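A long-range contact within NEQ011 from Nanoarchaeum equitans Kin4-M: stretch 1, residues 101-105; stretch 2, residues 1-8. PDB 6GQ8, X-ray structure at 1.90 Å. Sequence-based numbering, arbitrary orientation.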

# COMPACT_ATOMS: atom_id res chain seq x y z
N GLY A 101 11.39 -12.18 -7.35
CA GLY A 101 11.53 -11.96 -5.92
C GLY A 101 11.90 -10.52 -5.57
O GLY A 101 11.59 -9.57 -6.29
N LEU A 102 12.59 -10.39 -4.44
CA LEU A 102 12.90 -9.10 -3.83
C LEU A 102 14.38 -8.77 -4.00
O LEU A 102 15.24 -9.65 -3.96
CB LEU A 102 12.53 -9.11 -2.35
CG LEU A 102 11.05 -9.32 -2.05
CD1 LEU A 102 10.85 -10.01 -0.71
CD2 LEU A 102 10.33 -7.99 -2.08
N TRP A 103 14.65 -7.47 -4.17
CA TRP A 103 16.00 -6.97 -4.40
C TRP A 103 16.23 -5.74 -3.54
O TRP A 103 15.33 -4.90 -3.39
CB TRP A 103 16.22 -6.64 -5.88
CG TRP A 103 16.01 -7.81 -6.79
CD1 TRP A 103 14.82 -8.30 -7.24
CD2 TRP A 103 17.03 -8.62 -7.38
NE1 TRP A 103 15.03 -9.38 -8.07
CE2 TRP A 103 16.38 -9.60 -8.17
CE3 TRP A 103 18.43 -8.62 -7.31
CZ2 TRP A 103 17.09 -10.56 -8.89
CZ3 TRP A 103 19.12 -9.58 -8.03
CH2 TRP A 103 18.45 -10.54 -8.80
N LYS A 104 17.44 -5.62 -2.99
CA LYS A 104 17.78 -4.56 -2.05
C LYS A 104 18.98 -3.76 -2.55
O LYS A 104 19.90 -4.32 -3.16
CB LYS A 104 18.10 -5.13 -0.66
CG LYS A 104 18.36 -4.07 0.40
CD LYS A 104 18.66 -4.68 1.76
CE LYS A 104 20.12 -5.10 1.85
NZ LYS A 104 20.55 -5.37 3.25
N THR A 105 18.96 -2.46 -2.29
CA THR A 105 20.08 -1.57 -2.54
C THR A 105 20.22 -0.61 -1.37
O THR A 105 19.22 -0.10 -0.86
CB THR A 105 19.90 -0.78 -3.85
OG1 THR A 105 19.91 -1.68 -4.96
CG2 THR A 105 21.02 0.25 -4.03
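Stretch 2 (1-8) MIKTEYNP

The N-terminal segment lies alongside the strand 101-105 and runs parallel to it, with Ile2 level with Leu102, Lys3 with Trp103 and Thr4 with Lys104 (CA-CA 5.1, 4.7 and 5.1 Å). Two hydrogen bonds hold the backbones together, both made by Lys3: its N donates to Leu102 O (3.0 Å), and its O accepts from Lys104 N (2.9 Å). It thus grips both neighbours of Trp103, as parallel pairing requires. A weakly bonded strand spans about residues 2-3; at Thr4 psi falls to -15°, and the loop that follows is extended again from Glu5 to Asn7.

Side chains alternate between the two faces of the sheet. Leu102 and Ile2 share one. Leu102 (m, t) brings CD1 within 3.5 Å of Ile2 CD1 and 3.8 Å of Met1 CE. Ile2 adopts m for both chi1 and chi2, and its two branches serve different neighbours: CD1 reaches Leu102, while CG2 lies 3.6 Å from Lys104 CB. Met1, t throughout, carries its methyl to Leu102 although its CA-to-CB bond points sideways.

On the other face are Trp103 and Lys3. With chi1 m and chi2 80°, the indole presents one face to the lysine. Lys3, m at chi1 and t thereafter, lays a straight aliphatic chain across it: CD sits 3.6 Å from the centroid of the Trp103 six-membered ring, almost on its normal, a CH-pi contact. A long methylene chain suits this place, covering the aromatic surface while NZ finds its hydrogen bond elsewhere in the structure. Trp103 CZ3 meets Glu5 O at the ring edge (3.7 Å) and Asn7 CB (3.5 Å).

Lys104 turns at chi3 (p), and its CE packs 3.6 Å from Thr4 CG2. A water lies 2.7 Å from Lys104 O and 3.1 Å from Glu5 O, placed to link the two backbones where direct pairing has ended.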

# COMPACT_ATOMS: atom_id res chain seq x y z
N MET A 1 16.30 -14.64 1.08
CA MET A 1 15.00 -14.05 0.76
C MET A 1 15.17 -12.79 -0.08
O MET A 1 14.70 -12.71 -1.21
CB MET A 1 14.22 -13.74 2.04
CG MET A 1 12.81 -13.25 1.80
SD MET A 1 12.05 -12.51 3.26
CE MET A 1 10.49 -11.96 2.57
N ILE A 2 15.86 -11.80 0.49
CA ILE A 2 16.16 -10.56 -0.21
C ILE A 2 17.52 -10.71 -0.89
O ILE A 2 18.49 -11.14 -0.27
CB ILE A 2 16.17 -9.36 0.75
CG1 ILE A 2 15.04 -9.47 1.78
CG2 ILE A 2 16.06 -8.06 -0.02
CD1 ILE A 2 13.68 -9.11 1.23
N LYS A 3 17.58 -10.36 -2.18
CA LYS A 3 18.84 -10.43 -2.92
C LYS A 3 19.56 -9.09 -2.86
O LYS A 3 19.00 -8.06 -3.23
CB LYS A 3 18.60 -10.84 -4.37
CG LYS A 3 18.04 -12.23 -4.56
CD LYS A 3 17.75 -12.49 -6.02
CE LYS A 3 16.95 -13.76 -6.23
NZ LYS A 3 16.62 -13.95 -7.67
N THR A 4 20.81 -9.13 -2.41
CA THR A 4 21.63 -7.93 -2.28
C THR A 4 22.60 -7.76 -3.44
O THR A 4 23.16 -6.67 -3.61
CB THR A 4 22.43 -7.96 -0.97
OG1 THR A 4 23.27 -9.12 -0.95
CG2 THR A 4 21.49 -8.00 0.22
N GLU A 5 22.81 -8.81 -4.23
CA GLU A 5 23.70 -8.74 -5.38
C GLU A 5 23.16 -7.76 -6.40
O GLU A 5 21.94 -7.67 -6.62
CB GLU A 5 23.85 -10.13 -6.00
CG GLU A 5 24.19 -11.22 -5.01
CD GLU A 5 24.52 -12.54 -5.66
OE1 GLU A 5 23.95 -12.83 -6.74
OE2 GLU A 5 25.34 -13.30 -5.10
N TYR A 6 24.06 -7.00 -7.03
CA TYR A 6 23.64 -6.03 -8.03
C TYR A 6 23.11 -6.74 -9.27
O TYR A 6 23.66 -7.76 -9.70
CB TYR A 6 24.79 -5.11 -8.41
CG TYR A 6 24.45 -4.19 -9.57
CD1 TYR A 6 23.65 -3.08 -9.39
CD2 TYR A 6 24.93 -4.46 -10.85
CE1 TYR A 6 23.33 -2.25 -10.45
CE2 TYR A 6 24.62 -3.64 -11.91
CZ TYR A 6 23.82 -2.53 -11.71
OH TYR A 6 23.51 -1.71 -12.76
N ASN A 7 22.04 -6.20 -9.84
CA ASN A 7 21.44 -6.74 -11.05
C ASN A 7 20.87 -5.60 -11.89
O ASN A 7 19.99 -4.87 -11.42
CB ASN A 7 20.35 -7.76 -10.71
CG ASN A 7 19.76 -8.42 -11.93
OD1 ASN A 7 18.86 -7.87 -12.57
ND2 ASN A 7 20.27 -9.60 -12.27
N PRO A 8 21.35 -5.41 -13.12
CA PRO A 8 20.90 -4.25 -13.91
C PRO A 8 19.41 -4.19 -14.14
O PRO A 8 18.86 -3.09 -14.28
CB PRO A 8 21.67 -4.41 -15.23
CG PRO A 8 22.85 -5.26 -14.88
CD PRO A 8 22.37 -6.20 -13.82
O HOH W 1 19.85 -5.61 -5.57